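Local coordinates for type C neurotoxin (Clostridium botulinum, PDB 3PME), which probably binds gangliosides and phospholipid at the nerve-cell membrane, being the receptor-binding part of a botulinum C/D mosaic neurotoxin, at residues Asn97-Lys101 with Glu172-Asp176; Lys121-Phe125 with Lys162-Arg166. All blocks are in the same frame, centred on the assembly; numbering follows the deposited sequence.

Contact 1: Asn97-Lys101 with Glu172-Asp176; sequences NSGWK and EVKLD
Ser98 and Lys174 meet through a single direct hydrogen bond. The backbone N of Lys174 donates to Ser98 OG at 3.0 Å, with an N-H...O angle of 161°, close to straight. The hydroxyl reaches it because OG stands opposite the backbone N of its own residue (chi1 -172°), on the side where the 172-176 chain passes. The same hydroxyl is hydrogen-bonded to Gln114 O, so it donates there while accepting from Lys174 N. Val173 packs alongside, its CG1 3.9 Å from Ser98 OG. The lysine side chain turns away from Ser98; bent at chi2 and chi4, it curls back so that NZ bonds to Leu175 O at 2.9 Å. Gly99 passes close to the loop, its N 3.8 Å from Lys174 O without a hydrogen bond; its phi is positive, and a beta carbon would collide with the carbonyl O of Ser98. The chain changes direction here. Beyond it, Leu175 CD2 lies near the plane of the Trp100 indole, at its edge, 4.1 Å from CD1. One water extends this edge contact: it accepts from Trp100 NE1 at 3.0 Å and donates to Asp176 O at 2.8 Å. The loop between strands 160-166 and 178-181 lies against the chain leading into strand 100-105, which runs between strands 92-95 and 108-114; Trp111 on the latter meets the Trp100 ring at a shallow angle.

Contact 2: Lys121-Phe125 with Lys162-Arg166; sequences KSLIF and KQSER
The Phe125 ring is met obliquely by the aliphatic part of Lys162, whose CG lies 4.0 Å from CE1, while Leu155 and Ile157 of strand 152-157 also touch the phenylalanine. The carboxylate of Glu165, a second flat group, has its OE2 joined by one water to Lys121 NZ and, through a weak bond, by another to Ser122 N. Glu165 CG packs 3.8 Å from Lys121 CB, the two side chains crossing at about a right angle. Strands 121-125 and 162-166 run antiparallel, their axes 6.8 Å apart and 172° between directions, yet they belong to different sheets of the concanavalin-like N-terminal domain, and side chains rather than backbone bonds fill the gap. Within its own sheet, strand 160-166 pairs with strand 152-157 through a classic beta bulge, Lys162 and Gln163 both lying opposite Leu155. Midway, Leu123 CD2 projects onto the opposite backbone, 3.8 Å from Gln163 O and equally far from Ser164 C. Two kinks along its chain bring Lys121 over the end of the other strand, where NZ donates to Arg166 O at 2.9 Å from above the carbonyl plane, 42° out of it. The same ammonium forms a salt bridge with Asp169, a negative charge likely to ease its closeness to the Arg166 guanidinium.

How the contacts relate
From the N terminus, the chain first passes 97-101, at the entry to strand 100-105, then runs through strand 108-114 to 121-125 on strand 120-126. Strands 141-148 and 152-157 follow before 162-166 closes the inner loop at contact 2; the segment 172-176 then closes the outer loop at contact 1. The loops therefore nest without crossing. Contact 2 joins the edges of two antiparallel sheets, whereas contact 1 lays the connection leaving strand 160-166 on the five-strand sheet that also carries strand 120-126. Their centres are about 17 Å apart and their nearest atoms about 7 Å; they do not touch, though both involve that same sheet of the N-terminal receptor-binding domain.

Contact 1: Asn97-Lys101 with Glu172-Asp176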
# COMPACT_ATOMS: atom_id res chain seq x y z
N ASN A 97 13.16 21.38 25.30
CA ASN A 97 12.68 20.31 26.17
C ASN A 97 11.25 19.83 25.93
O ASN A 97 10.83 18.84 26.52
CB ASN A 97 12.81 20.71 27.65
CG ASN A 97 14.21 21.14 28.03
OD1 ASN A 97 15.20 20.70 27.44
ND2 ASN A 97 14.30 22.02 29.02
N SER A 98 10.51 20.53 25.08
CA SER A 98 9.07 20.28 25.00
C SER A 98 8.53 20.34 23.57
O SER A 98 9.06 21.06 22.73
CB SER A 98 8.33 21.25 25.95
OG SER A 98 6.96 20.96 26.06
N GLY A 99 7.47 19.58 23.30
CA GLY A 99 6.80 19.59 22.01
C GLY A 99 6.39 18.18 21.65
O GLY A 99 6.04 17.38 22.51
N TRP A 100 6.44 17.85 20.37
CA TRP A 100 6.09 16.50 19.92
C TRP A 100 7.07 16.02 18.88
O TRP A 100 7.76 16.83 18.25
CB TRP A 100 4.67 16.46 19.36
CG TRP A 100 4.43 17.41 18.20
CD1 TRP A 100 4.04 18.72 18.28
CD2 TRP A 100 4.58 17.12 16.81
NE1 TRP A 100 3.93 19.25 17.01
CE2 TRP A 100 4.24 18.28 16.09
CE3 TRP A 100 4.94 15.97 16.09
CZ2 TRP A 100 4.28 18.35 14.69
CZ3 TRP A 100 4.97 16.03 14.71
CH2 TRP A 100 4.64 17.21 14.02
N LYS A 101 7.15 14.70 18.70
CA LYS A 101 7.94 14.14 17.61
C LYS A 101 7.40 12.77 17.21
O LYS A 101 6.66 12.13 17.95
CB LYS A 101 9.42 14.04 17.99
CG LYS A 101 9.73 13.12 19.16
CD LYS A 101 11.24 12.99 19.38
CE LYS A 101 11.52 12.22 20.66
NZ LYS A 101 12.98 12.17 20.97
N GLU A 172 2.80 21.44 31.64
CA GLU A 172 2.66 22.25 30.44
C GLU A 172 3.45 21.71 29.25
O GLU A 172 4.60 21.28 29.38
CB GLU A 172 3.08 23.70 30.72
CG GLU A 172 2.16 24.46 31.67
CD GLU A 172 2.61 24.40 33.12
OE1 GLU A 172 3.34 23.46 33.51
OE2 GLU A 172 2.21 25.30 33.89
N VAL A 173 2.83 21.75 28.08
CA VAL A 173 3.53 21.46 26.83
C VAL A 173 3.68 22.78 26.08
O VAL A 173 2.70 23.50 25.89
CB VAL A 173 2.76 20.44 25.96
CG1 VAL A 173 3.44 20.29 24.61
CG2 VAL A 173 2.67 19.09 26.67
N LYS A 174 4.91 23.10 25.70
CA LYS A 174 5.17 24.29 24.90
C LYS A 174 5.34 23.82 23.47
O LYS A 174 6.32 23.16 23.16
CB LYS A 174 6.46 24.98 25.39
CG LYS A 174 6.95 26.15 24.53
CD LYS A 174 5.97 27.29 24.53
CE LYS A 174 6.50 28.49 23.75
NZ LYS A 174 6.77 28.12 22.32
N LEU A 175 4.36 24.12 22.63
CA LEU A 175 4.43 23.77 21.21
C LEU A 175 5.36 24.73 20.51
O LEU A 175 5.48 25.89 20.90
CB LEU A 175 3.06 23.86 20.55
CG LEU A 175 2.00 22.89 21.07
CD1 LEU A 175 0.64 23.22 20.49
CD2 LEU A 175 2.41 21.44 20.80
N ASP A 176 6.01 24.24 19.47
CA ASP A 176 6.86 25.08 18.64
C ASP A 176 6.29 25.23 17.24
O ASP A 176 5.61 24.34 16.73
CB ASP A 176 8.26 24.49 18.57
CG ASP A 176 9.28 25.50 18.14
OD1 ASP A 176 9.61 26.40 18.94
OD2 ASP A 176 9.75 25.42 16.98
O HOH W 1 3.87 22.21 16.56

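Contact 2: Lys121-Phe125 with Lys162-Arg166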
# COMPACT_ATOMS: atom_id res chain seq x y z
N LYS A 121 4.92 11.19 27.18
CA LYS A 121 4.02 10.06 26.97
C LYS A 121 4.16 9.65 25.51
O LYS A 121 4.51 10.48 24.67
CB LYS A 121 2.56 10.45 27.24
CG LYS A 121 2.29 10.91 28.67
CD LYS A 121 2.63 9.81 29.67
CE LYS A 121 2.14 10.17 31.07
NZ LYS A 121 0.70 9.84 31.23
N SER A 122 3.91 8.39 25.21
CA SER A 122 4.05 7.92 23.84
C SER A 122 2.93 6.99 23.40
O SER A 122 2.30 6.31 24.21
CB SER A 122 5.40 7.23 23.66
OG SER A 122 5.49 6.07 24.45
N LEU A 123 2.68 7.00 22.09
CA LEU A 123 1.83 6.01 21.45
C LEU A 123 2.77 5.19 20.59
O LEU A 123 3.57 5.75 19.85
CB LEU A 123 0.79 6.69 20.56
CG LEU A 123 -0.25 7.54 21.29
CD1 LEU A 123 -0.92 8.48 20.29
CD2 LEU A 123 -1.26 6.60 21.94
N ILE A 124 2.67 3.87 20.69
CA ILE A 124 3.58 2.99 19.97
C ILE A 124 2.78 1.97 19.19
O ILE A 124 1.84 1.37 19.71
CB ILE A 124 4.54 2.28 20.95
CG1 ILE A 124 5.31 3.31 21.78
CG2 ILE A 124 5.55 1.43 20.18
CD1 ILE A 124 6.04 2.71 22.98
N PHE A 125 3.14 1.78 17.93
CA PHE A 125 2.47 0.79 17.10
C PHE A 125 3.50 -0.07 16.37
O PHE A 125 4.36 0.44 15.64
CB PHE A 125 1.55 1.47 16.09
CG PHE A 125 0.85 0.51 15.16
CD1 PHE A 125 -0.13 -0.35 15.64
CD2 PHE A 125 1.18 0.47 13.81
CE1 PHE A 125 -0.78 -1.22 14.78
CE2 PHE A 125 0.54 -0.42 12.95
CZ PHE A 125 -0.43 -1.27 13.43
N LYS A 162 -6.00 2.05 17.66
CA LYS A 162 -5.10 0.98 18.12
C LYS A 162 -4.61 1.17 19.54
O LYS A 162 -4.49 0.20 20.30
CB LYS A 162 -3.89 0.85 17.18
CG LYS A 162 -4.26 0.62 15.73
CD LYS A 162 -4.88 -0.75 15.50
CE LYS A 162 -5.06 -1.01 14.01
NZ LYS A 162 -5.84 -2.26 13.76
N GLN A 163 -4.29 2.41 19.90
CA GLN A 163 -3.68 2.70 21.19
C GLN A 163 -4.16 4.03 21.72
O GLN A 163 -4.51 4.93 20.96
CB GLN A 163 -2.15 2.75 21.06
CG GLN A 163 -1.51 1.46 20.56
CD GLN A 163 -1.35 0.43 21.66
OE1 GLN A 163 -1.98 -0.63 21.64
NE2 GLN A 163 -0.49 0.73 22.62
N SER A 164 -4.18 4.15 23.05
CA SER A 164 -4.48 5.41 23.70
C SER A 164 -3.49 5.62 24.83
O SER A 164 -2.95 4.65 25.38
CB SER A 164 -5.91 5.39 24.25
OG SER A 164 -6.24 6.63 24.86
N GLU A 165 -3.23 6.88 25.16
CA GLU A 165 -2.33 7.22 26.26
C GLU A 165 -2.81 8.49 26.93
O GLU A 165 -3.19 9.46 26.29
CB GLU A 165 -0.89 7.38 25.77
CG GLU A 165 0.11 7.58 26.89
CD GLU A 165 0.41 6.30 27.64
OE1 GLU A 165 0.07 5.22 27.13
OE2 GLU A 165 1.01 6.37 28.74
N ARG A 166 -2.79 8.48 28.26
CA ARG A 166 -3.26 9.62 29.02
C ARG A 166 -2.24 10.75 28.93
O ARG A 166 -1.04 10.51 29.05
CB ARG A 166 -3.45 9.19 30.48
CG ARG A 166 -4.07 10.23 31.37
CD ARG A 166 -4.49 9.57 32.68
NE ARG A 166 -3.36 8.97 33.39
CZ ARG A 166 -2.98 7.70 33.27
NH1 ARG A 166 -3.63 6.87 32.46
NH2 ARG A 166 -1.94 7.26 33.96
O HOH W 2 0.29 7.11 31.49
O HOH W 3 3.65 6.68 27.59